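PDB 5EPA: SnoK from Streptomyces nogalater, which acts as a non-heme iron carbocyclase of nogalamycin biosynthesis, probably dependent on 2-oxoglutarate. Local coordinates for residues Gln36-Ile41 against Asp212-His217; Val159-Met164 against Asn227-Val232; Ser165-Ser170 against Arg219-Ala224. All coordinates share one frame; numbering follows the deposited sequence.

Contact 1 of 3, residues Gln36-Ile41 against Asp212-His217. With AKG (2-oxoglutaric acid), chain H.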
loop_
_atom_site.group_PDB
_atom_site.type_symbol
_atom_site.label_atom_id
_atom_site.label_comp_id
_atom_site.label_asym_id
_atom_site.label_seq_id
_atom_site.Cartn_x
_atom_site.Cartn_y
_atom_site.Cartn_z
ATOM N N GLN A 36 -10.345 9.725 8.910
ATOM C CA GLN A 36 -10.804 8.362 8.564
ATOM C C GLN A 36 -9.668 7.371 8.387
ATOM O O GLN A 36 -9.892 6.170 8.546
ATOM C CB GLN A 36 -11.695 8.366 7.303
ATOM C CG GLN A 36 -12.852 9.357 7.328
ATOM C CD GLN A 36 -13.871 9.038 8.404
ATOM O OE1 GLN A 36 -14.219 7.892 8.609
ATOM N NE2 GLN A 36 -14.354 10.051 9.081
ATOM N N GLY A 37 -8.472 7.851 8.083
ATOM C CA GLY A 37 -7.306 6.972 7.912
ATOM C C GLY A 37 -7.077 6.429 6.487
ATOM O O GLY A 37 -6.170 5.658 6.245
ATOM N N TYR A 38 -7.960 6.802 5.577
ATOM C CA TYR A 38 -7.842 6.468 4.195
ATOM C C TYR A 38 -8.550 7.565 3.403
ATOM O O TYR A 38 -9.366 8.310 3.942
ATOM C CB TYR A 38 -8.481 5.100 3.910
ATOM C CG TYR A 38 -9.986 5.164 3.897
ATOM C CD1 TYR A 38 -10.727 5.130 5.104
ATOM C CD2 TYR A 38 -10.690 5.289 2.719
ATOM C CE1 TYR A 38 -12.128 5.207 5.111
ATOM C CE2 TYR A 38 -12.097 5.347 2.725
ATOM C CZ TYR A 38 -12.791 5.321 3.933
ATOM O OH TYR A 38 -14.153 5.404 3.931
ATOM N N VAL A 39 -8.263 7.641 2.113
ATOM C CA VAL A 39 -9.015 8.502 1.212
ATOM C C VAL A 39 -8.855 8.078 -0.229
ATOM O O VAL A 39 -7.763 7.750 -0.693
ATOM C CB VAL A 39 -8.646 9.994 1.370
ATOM C CG1 VAL A 39 -7.232 10.308 0.873
ATOM C CG2 VAL A 39 -9.650 10.879 0.657
ATOM N N HIS A 40 -9.969 8.123 -0.930
ATOM C CA HIS A 40 -10.043 7.798 -2.350
ATOM C C HIS A 40 -9.859 9.062 -3.171
ATOM O O HIS A 40 -10.658 9.975 -3.084
ATOM C CB HIS A 40 -11.411 7.167 -2.662
ATOM C CG HIS A 40 -11.660 6.912 -4.130
ATOM N ND1 HIS A 40 -12.922 6.841 -4.664
ATOM C CD2 HIS A 40 -10.809 6.747 -5.162
ATOM C CE1 HIS A 40 -12.840 6.626 -5.959
ATOM N NE2 HIS A 40 -11.566 6.558 -6.287
ATOM N N ILE A 41 -8.786 9.118 -3.950
ATOM C CA ILE A 41 -8.546 10.250 -4.837
ATOM C C ILE A 41 -8.718 9.812 -6.298
ATOM O O ILE A 41 -7.946 9.028 -6.809
ATOM C CB ILE A 41 -7.147 10.807 -4.651
ATOM C CG1 ILE A 41 -6.899 11.132 -3.177
ATOM C CG2 ILE A 41 -6.961 12.041 -5.515
ATOM C CD1 ILE A 41 -7.809 12.196 -2.582
ATOM N N ASP A 212 -7.284 5.854 -10.550
ATOM C CA ASP A 212 -7.583 6.355 -9.214
ATOM C C ASP A 212 -6.525 5.867 -8.242
ATOM O O ASP A 212 -5.832 4.878 -8.493
ATOM C CB ASP A 212 -8.946 5.868 -8.695
ATOM C CG ASP A 212 -10.150 6.406 -9.510
ATOM O OD1 ASP A 212 -9.983 7.273 -10.410
ATOM O OD2 ASP A 212 -11.281 5.957 -9.188
ATOM N N VAL A 213 -6.423 6.555 -7.123
ATOM C CA VAL A 213 -5.538 6.130 -6.044
ATOM C C VAL A 213 -6.274 6.190 -4.729
ATOM O O VAL A 213 -6.938 7.183 -4.442
ATOM C CB VAL A 213 -4.293 7.026 -5.934
ATOM C CG1 VAL A 213 -3.365 6.492 -4.875
ATOM C CG2 VAL A 213 -3.549 7.071 -7.253
ATOM N N VAL A 214 -6.137 5.156 -3.911
ATOM C CA VAL A 214 -6.593 5.238 -2.543
ATOM C C VAL A 214 -5.380 5.226 -1.632
ATOM O O VAL A 214 -4.568 4.324 -1.696
ATOM C CB VAL A 214 -7.503 4.069 -2.153
ATOM C CG1 VAL A 214 -8.146 4.327 -0.792
ATOM C CG2 VAL A 214 -8.577 3.854 -3.195
ATOM N N PHE A 215 -5.305 6.202 -0.739
ATOM C CA PHE A 215 -4.209 6.331 0.226
ATOM C C PHE A 215 -4.679 5.854 1.571
ATOM O O PHE A 215 -5.799 6.144 1.987
ATOM C CB PHE A 215 -3.784 7.796 0.387
ATOM C CG PHE A 215 -3.195 8.399 -0.833
ATOM C CD1 PHE A 215 -3.977 8.890 -1.811
ATOM C CD2 PHE A 215 -1.804 8.464 -0.982
ATOM C CE1 PHE A 215 -3.411 9.415 -2.974
ATOM C CE2 PHE A 215 -1.230 9.009 -2.110
ATOM C CZ PHE A 215 -2.042 9.487 -3.119
ATOM N N HIS A 216 -3.839 5.110 2.266
ATOM C CA HIS A 216 -4.168 4.718 3.648
ATOM C C HIS A 216 -2.966 4.779 4.581
ATOM O O HIS A 216 -1.854 4.352 4.243
ATOM C CB HIS A 216 -4.891 3.311 3.708
ATOM C CG HIS A 216 -4.028 2.150 3.334
ATOM N ND1 HIS A 216 -3.921 1.700 2.046
ATOM C CD2 HIS A 216 -3.198 1.371 4.069
ATOM C CE1 HIS A 216 -3.062 0.698 1.994
ATOM N NE2 HIS A 216 -2.647 0.448 3.215
ATOM N N HIS A 217 -3.236 5.260 5.784
ATOM C CA HIS A 217 -2.228 5.337 6.841
ATOM C C HIS A 217 -1.705 3.967 7.276
ATOM O O HIS A 217 -2.379 2.952 7.128
ATOM C CB HIS A 217 -2.799 6.082 8.019
ATOM C CG HIS A 217 -1.787 6.467 9.048
ATOM N ND1 HIS A 217 -1.447 5.646 10.096
ATOM C CD2 HIS A 217 -1.083 7.609 9.221
ATOM C CE1 HIS A 217 -0.560 6.252 10.863
ATOM N NE2 HIS A 217 -0.319 7.446 10.352
HETATM C C1 AKG H . -1.625 -2.644 0.924
HETATM O O1 AKG H . -1.494 -1.915 -0.091
HETATM O O2 AKG H . -1.174 -2.403 2.076
HETATM C C2 AKG H . -2.333 -3.916 0.811
HETATM O O5 AKG H . -2.409 -4.539 1.860
HETATM C C3 AKG H . -2.907 -4.382 -0.503
HETATM C C4 AKG H . -3.437 -5.817 -0.549
HETATM C C5 AKG H . -4.050 -6.118 -1.930
HETATM O O3 AKG H . -3.712 -5.464 -2.969
HETATM O O4 AKG H . -4.888 -7.016 -2.046
#

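Contact 2 of 3, residues Val159-Met164 against Asn227-Val232. With AKG (2-oxoglutaric acid), chain H.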
loop_
_atom_site.group_PDB
_atom_site.type_symbol
_atom_site.label_atom_id
_atom_site.label_comp_id
_atom_site.label_asym_id
_atom_site.label_seq_id
_atom_site.Cartn_x
_atom_site.Cartn_y
_atom_site.Cartn_z
ATOM N N VAL A 159 -16.100 -4.003 -6.940
ATOM C CA VAL A 159 -15.996 -4.744 -5.697
ATOM C C VAL A 159 -15.517 -6.193 -5.850
ATOM O O VAL A 159 -14.561 -6.645 -5.175
ATOM C CB VAL A 159 -17.346 -4.698 -4.941
ATOM C CG1 VAL A 159 -17.330 -5.669 -3.783
ATOM C CG2 VAL A 159 -17.585 -3.285 -4.411
ATOM N N GLU A 160 -16.149 -6.897 -6.767
ATOM C CA GLU A 160 -15.873 -8.307 -6.956
ATOM C C GLU A 160 -14.581 -8.595 -7.707
ATOM O O GLU A 160 -14.198 -9.755 -7.865
ATOM C CB GLU A 160 -17.073 -8.989 -7.628
ATOM C CG GLU A 160 -17.266 -8.647 -9.115
ATOM C CD GLU A 160 -17.843 -7.238 -9.422
ATOM O OE1 GLU A 160 -18.426 -6.536 -8.513
ATOM O OE2 GLU A 160 -17.709 -6.862 -10.639
ATOM N N ARG A 161 -13.880 -7.561 -8.171
ATOM C CA ARG A 161 -12.551 -7.780 -8.794
ATOM C C ARG A 161 -11.414 -7.711 -7.778
ATOM O O ARG A 161 -10.270 -7.555 -8.143
ATOM C CB ARG A 161 -12.296 -6.802 -9.953
ATOM C CG ARG A 161 -11.172 -7.283 -10.857
ATOM C CD ARG A 161 -10.912 -6.500 -12.122
ATOM N NE ARG A 161 -12.105 -6.182 -12.872
ATOM C CZ ARG A 161 -12.096 -5.515 -14.025
ATOM N NH1 ARG A 161 -10.943 -5.114 -14.577
ATOM N NH2 ARG A 161 -13.260 -5.247 -14.610
ATOM N N GLY A 162 -11.738 -7.738 -6.489
ATOM C CA GLY A 162 -10.716 -7.699 -5.445
ATOM C C GLY A 162 -10.429 -6.327 -4.873
ATOM O O GLY A 162 -9.273 -5.950 -4.663
ATOM N N CYS A 163 -11.456 -5.546 -4.631
ATOM C CA CYS A 163 -11.244 -4.190 -4.156
ATOM C C CYS A 163 -10.843 -4.174 -2.685
ATOM O O CYS A 163 -10.985 -5.174 -1.969
ATOM C CB CYS A 163 -12.453 -3.304 -4.370
ATOM S SG CYS A 163 -13.703 -3.469 -3.095
ATOM N N MET A 164 -10.327 -3.029 -2.266
ATOM C CA MET A 164 -9.887 -2.847 -0.879
ATOM C C MET A 164 -11.075 -2.468 0.018
ATOM O O MET A 164 -12.011 -1.853 -0.460
ATOM C CB MET A 164 -8.860 -1.727 -0.810
ATOM C CG MET A 164 -7.608 -1.985 -1.639
ATOM S SD MET A 164 -6.506 -3.101 -0.798
ATOM C CE MET A 164 -5.765 -1.952 0.339
ATOM N N ASN A 227 -10.854 -11.971 -5.878
ATOM C CA ASN A 227 -11.260 -11.591 -7.219
ATOM C C ASN A 227 -12.075 -12.711 -7.770
ATOM O O ASN A 227 -11.530 -13.773 -8.082
ATOM C CB ASN A 227 -10.047 -11.310 -8.124
ATOM C CG ASN A 227 -10.445 -10.922 -9.543
ATOM O OD1 ASN A 227 -11.631 -10.893 -9.896
ATOM N ND2 ASN A 227 -9.440 -10.589 -10.365
ATOM N N THR A 228 -13.392 -12.486 -7.859
ATOM C CA THR A 228 -14.347 -13.462 -8.422
ATOM C C THR A 228 -14.921 -12.965 -9.724
ATOM O O THR A 228 -15.810 -13.587 -10.283
ATOM C CB THR A 228 -15.539 -13.722 -7.473
ATOM O OG1 THR A 228 -16.140 -12.462 -7.149
ATOM C CG2 THR A 228 -15.062 -14.374 -6.196
ATOM N N SER A 229 -14.335 -11.901 -10.267
ATOM C CA SER A 229 -14.690 -11.420 -11.598
ATOM C C SER A 229 -14.092 -12.322 -12.702
ATOM O O SER A 229 -13.599 -13.414 -12.442
ATOM C CB SER A 229 -14.225 -9.978 -11.782
ATOM O OG SER A 229 -12.826 -9.927 -12.100
ATOM N N ASP A 230 -14.141 -11.835 -13.937
ATOM C CA ASP A 230 -13.579 -12.545 -15.065
ATOM C C ASP A 230 -12.254 -11.931 -15.525
ATOM O O ASP A 230 -11.674 -12.359 -16.525
ATOM C CB ASP A 230 -14.594 -12.554 -16.205
ATOM C CG ASP A 230 -15.761 -13.521 -15.932
ATOM O OD1 ASP A 230 -15.502 -14.733 -15.776
ATOM O OD2 ASP A 230 -16.937 -13.081 -15.916
ATOM N N SER A 231 -11.782 -10.914 -14.805
ATOM C CA SER A 231 -10.610 -10.146 -15.247
ATOM C C SER A 231 -9.590 -9.981 -14.145
ATOM O O SER A 231 -9.941 -9.803 -12.973
ATOM C CB SER A 231 -11.040 -8.753 -15.690
ATOM O OG SER A 231 -11.836 -8.866 -16.810
ATOM N N VAL A 232 -8.334 -9.952 -14.554
ATOM C CA VAL A 232 -7.242 -9.723 -13.665
ATOM C C VAL A 232 -7.405 -8.370 -12.961
ATOM O O VAL A 232 -7.802 -7.390 -13.564
ATOM C CB VAL A 232 -5.881 -9.727 -14.446
ATOM C CG1 VAL A 232 -4.759 -9.368 -13.485
ATOM C CG2 VAL A 232 -5.563 -11.079 -15.043
HETATM C C1 AKG H . -1.625 -2.644 0.924
HETATM O O1 AKG H . -1.494 -1.915 -0.091
HETATM O O2 AKG H . -1.174 -2.403 2.076
HETATM C C2 AKG H . -2.333 -3.916 0.811
HETATM O O5 AKG H . -2.409 -4.539 1.860
HETATM C C3 AKG H . -2.907 -4.382 -0.503
HETATM C C4 AKG H . -3.437 -5.817 -0.549
HETATM C C5 AKG H . -4.050 -6.118 -1.930
HETATM O O3 AKG H . -3.712 -5.464 -2.969
HETATM O O4 AKG H . -4.888 -7.016 -2.046
#

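Contact 3 of 3, residues Ser165-Ser170 against Arg219-Ala224. With FE (Fe (III) ion), chain G; AKG (2-oxoglutaric acid), chain H.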
loop_
_atom_site.group_PDB
_atom_site.type_symbol
_atom_site.label_atom_id
_atom_site.label_comp_id
_atom_site.label_asym_id
_atom_site.label_seq_id
_atom_site.Cartn_x
_atom_site.Cartn_y
_atom_site.Cartn_z
ATOM N N SER A 165 -10.985 -2.819 1.299
ATOM C CA SER A 165 -11.863 -2.285 2.317
ATOM C C SER A 165 -11.068 -1.791 3.496
ATOM O O SER A 165 -9.991 -2.307 3.773
ATOM C CB SER A 165 -12.866 -3.341 2.809
ATOM O OG SER A 165 -13.724 -3.748 1.768
ATOM N N TYR A 166 -11.621 -0.813 4.205
ATOM C CA TYR A 166 -10.923 -0.104 5.298
ATOM C C TYR A 166 -11.831 0.030 6.509
ATOM O O TYR A 166 -13.046 0.068 6.376
ATOM C CB TYR A 166 -10.523 1.318 4.849
ATOM C CG TYR A 166 -9.754 1.323 3.562
ATOM C CD1 TYR A 166 -10.418 1.393 2.356
ATOM C CD2 TYR A 166 -8.353 1.243 3.551
ATOM C CE1 TYR A 166 -9.734 1.365 1.163
ATOM C CE2 TYR A 166 -7.651 1.253 2.346
ATOM C CZ TYR A 166 -8.353 1.315 1.152
ATOM O OH TYR A 166 -7.703 1.255 -0.058
ATOM N N VAL A 167 -11.229 0.026 7.691
ATOM C CA VAL A 167 -11.938 0.307 8.907
ATOM C C VAL A 167 -11.699 1.796 9.262
ATOM O O VAL A 167 -10.646 2.160 9.776
ATOM C CB VAL A 167 -11.476 -0.612 10.042
ATOM C CG1 VAL A 167 -12.252 -0.321 11.326
ATOM C CG2 VAL A 167 -11.687 -2.058 9.660
ATOM N N PRO A 168 -12.720 2.652 9.029
ATOM C CA PRO A 168 -12.606 4.074 9.336
ATOM C C PRO A 168 -12.154 4.382 10.770
ATOM O O PRO A 168 -12.687 3.836 11.725
ATOM C CB PRO A 168 -14.034 4.593 9.138
ATOM C CG PRO A 168 -14.644 3.631 8.204
ATOM C CD PRO A 168 -14.088 2.308 8.599
ATOM N N GLY A 169 -11.170 5.260 10.897
ATOM C CA GLY A 169 -10.670 5.708 12.205
ATOM C C GLY A 169 -9.734 4.731 12.888
ATOM O O GLY A 169 -9.242 5.010 13.965
ATOM N N SER A 170 -9.458 3.594 12.263
ATOM C CA SER A 170 -8.670 2.559 12.921
ATOM C C SER A 170 -7.179 2.928 13.087
ATOM O O SER A 170 -6.460 2.341 13.888
ATOM C CB SER A 170 -8.813 1.233 12.193
ATOM O OG SER A 170 -8.471 1.367 10.824
ATOM N N ARG A 219 -1.336 2.622 10.039
ATOM C CA ARG A 219 -2.140 2.035 11.125
ATOM C C ARG A 219 -3.567 1.768 10.778
ATOM O O ARG A 219 -4.307 1.224 11.606
ATOM C CB ARG A 219 -2.106 2.927 12.350
ATOM C CG ARG A 219 -0.800 2.809 13.067
ATOM C CD ARG A 219 -0.783 3.696 14.275
ATOM N NE ARG A 219 0.577 3.800 14.752
ATOM C CZ ARG A 219 0.927 4.452 15.846
ATOM N NH1 ARG A 219 0.018 5.042 16.576
ATOM N NH2 ARG A 219 2.192 4.510 16.187
ATOM N N THR A 220 -3.988 2.176 9.586
ATOM C CA THR A 220 -5.347 1.927 9.150
ATOM C C THR A 220 -5.507 0.429 8.881
ATOM O O THR A 220 -4.751 -0.161 8.100
ATOM C CB THR A 220 -5.700 2.727 7.909
ATOM O OG1 THR A 220 -5.580 4.114 8.213
ATOM C CG2 THR A 220 -7.145 2.422 7.454
ATOM N N VAL A 221 -6.480 -0.175 9.548
ATOM C CA VAL A 221 -6.804 -1.561 9.327
ATOM C C VAL A 221 -7.473 -1.677 7.956
ATOM O O VAL A 221 -8.446 -0.965 7.667
ATOM C CB VAL A 221 -7.691 -2.115 10.452
ATOM C CG1 VAL A 221 -8.138 -3.530 10.173
ATOM C CG2 VAL A 221 -6.920 -2.107 11.749
ATOM N N HIS A 222 -6.996 -2.616 7.155
ATOM C CA HIS A 222 -7.557 -2.826 5.853
ATOM C C HIS A 222 -7.465 -4.273 5.390
ATOM O O HIS A 222 -6.797 -5.114 5.982
ATOM C CB HIS A 222 -6.857 -1.900 4.852
ATOM C CG HIS A 222 -5.380 -2.140 4.716
ATOM N ND1 HIS A 222 -4.478 -1.688 5.650
ATOM C CD2 HIS A 222 -4.644 -2.767 3.760
ATOM C CE1 HIS A 222 -3.247 -2.032 5.279
ATOM N NE2 HIS A 222 -3.310 -2.719 4.139
ATOM N N MET A 223 -8.113 -4.542 4.274
ATOM C CA MET A 223 -8.195 -5.883 3.735
ATOM C C MET A 223 -8.571 -5.797 2.250
ATOM O O MET A 223 -8.788 -4.708 1.751
ATOM C CB MET A 223 -9.221 -6.682 4.561
ATOM C CG MET A 223 -10.669 -6.295 4.285
ATOM S SD MET A 223 -11.728 -6.547 5.719
ATOM C CE MET A 223 -11.317 -5.063 6.654
ATOM N N ALA A 224 -8.685 -6.929 1.563
ATOM C CA ALA A 224 -9.230 -6.930 0.200
ATOM C C ALA A 224 -10.058 -8.154 -0.118
ATOM O O ALA A 224 -9.818 -9.211 0.404
ATOM C CB ALA A 224 -8.111 -6.802 -0.822
HETATM FE FE FE G . -1.468 -3.626 3.527
HETATM C C1 AKG H . -1.625 -2.644 0.924
HETATM O O1 AKG H . -1.494 -1.915 -0.091
HETATM O O2 AKG H . -1.174 -2.403 2.076
HETATM C C2 AKG H . -2.333 -3.916 0.811
HETATM O O5 AKG H . -2.409 -4.539 1.860
HETATM C C3 AKG H . -2.907 -4.382 -0.503
HETATM C C4 AKG H . -3.437 -5.817 -0.549
HETATM C C5 AKG H . -4.050 -6.118 -1.930
HETATM O O3 AKG H . -3.712 -5.464 -2.969
HETATM O O4 AKG H . -4.888 -7.016 -2.046
HETATM O O HOH W 1 0.367 -4.602 2.932
#

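Contact 1 of 3, residues Gln36-Ile41 against Asp212-His217
His-40 carries CG anti to its backbone N (chi1 174°), and this brings the imidazole up to Asp-212. NE2 donates to OD2 of Asp-212 over 3.0 Å. The acceptor lies in the ring plane, but OD2 is met from above the carboxylate plane, the two planes being 52° apart. The pair sits at one end of the strand pairing: 38-41, an edge strand of the seven-stranded sheet, runs antiparallel to 213-217. Ile-41 and Val-213 exchange backbone bonds, the shorter being 2.7 Å from Ile-41 N to Val-213 O; Val-39 and Phe-215 do likewise. On the face of Val-39 and Ile-41, CG1 of Ile-41 rests 3.9 Å from CE1 of Phe-215, whose ring also packs on helix 98-108. On the other face CB of Tyr-38 meets CB of His-216 at 4.0 Å. The His-216 ring leads away to 2-oxoglutarate, where NE2 makes a weak 3.4 Å bond to O2; its stronger partner is Asp-135, an iron ligand. Asp-212 also accepts from the backbone N of Arg-43 through OD1 and of Arg-209 through OD2, and three converging N-H groups would favour an ionised carboxylate.

Contact 2 of 3, residues Val159-Met164 against Asn227-Val232
A loop-to-loop contact, part backbone bonding and part side-chain packing, sets Glu-160 and Arg-161 against Asn-227, Thr-228, Ser-229, Ser-231 and Val-232. The first loop leads from strand 148-153 to 164-166, the second from 222-224 to 233-242. The carbonyl O of Glu-160 is the polar link: it accepts from Thr-228 N at 2.8 Å and more weakly from Ser-229 N. Arg-161 lies across the second loop. With CG anti to the backbone N (chi1 -162°), its chain starts out over Ser-229, where CG touches OG at 3.4 Å, and CD reaches Val-232 O at 3.5 Å. A bend at chi3 turns the guanidinium so that CB of Ser-231 sits over the centre of one face, 3.7 Å above the plane. NE, buried here, has no hydrogen-bond partner in the model. Two linked turns shape the second loop. OD1 of Asn-227 accepts from Ser-229 N, an Asx turn, and also from Ser-229 OG, which arrives in the amide plane on a lone pair; in an ST turn, Ser-229 OG accepts from Ser-231 N. ND2 of Asn-227 closes the loop with a straight 2.8 Å bond to Ser-231 O and has a second acceptor in Lys-122 O. After Arg-161, Gly-162 takes a positive phi, where a side chain would jam against the preceding carbonyl O; its own O accepts from NH1 of Arg-233, whose NH2 binds 2-oxoglutarate. Met-164 is bent at chi2 and chi3, laying SD and CE each 3.8 Å from C3 of the cosubstrate.

Contact 3 of 3, residues Ser165-Ser170 against Arg219-Ala224
His-222 lies with CB 3.7 Å from CD2 of Tyr-166, while its imidazole leads away from Tyr-166 to the iron, which NE2 binds at 2.1 Å. His-133 and Asp-135 are the other protein ligands; 2-oxoglutarate chelates the metal through carboxylate O2 and keto O5, and a water completes six donors. The ring is placed by CG standing between the backbone N and the carbonyl carbon (chi1 61°), and its rotation is fixed from behind: ND1 donates to Thr-220 O at 2.9 Å, with the acceptor in the ring plane, leaving NE2 to face the metal. One layer further out, strands 164-166 and 222-224 pair antiparallel. Ser-165 and Met-223 form the hydrogen-bonded pair, with Ser-165 N to Met-223 O at 2.9 Å, and Val-167 N adds a bond to Val-221 O. Val-167 and Val-221 run alongside each other, CG2 of Val-167 being 3.9 Å from CG1 of Val-221. A type II turn from Val-167 to Ser-170 brings the Ser-170 hydroxyl back to bridge the segments: OG donates to Val-167 O and accepts from Val-221 N at 2.8 Å. Together, two histidines and an aspartate in a His-X-Asp...His pattern form the facial triad typical of the cupin-type, double-stranded beta-helix oxygenases to which the PhyH family belongs.

Overall arrangement
Along the chain the segments come as 36-41, 159-164, 165-170, 212-217, 219-224 and 227-232; 159-164 runs straight into 165-170, and two residues separate 219-224 from 227-232. Contact 1 lies at the border of the seven-stranded sheet and contact 3 in the middle of the four-stranded one, their centres about 10 Å apart. Contact 2 is about 19 Å from either centre and joins two loops, each crossing between these sheets. Contacts 1 and 3 are tied by probable hydrogen bonds, Gly-37 O with Thr-220 OG1 and Gln-36 O with Gly-169 N. His-216, Met-164, His-222 and Ala-224 bring all three contacts to 2-oxoglutarate, so the cosubstrate pocket is built where the two sheets face each other.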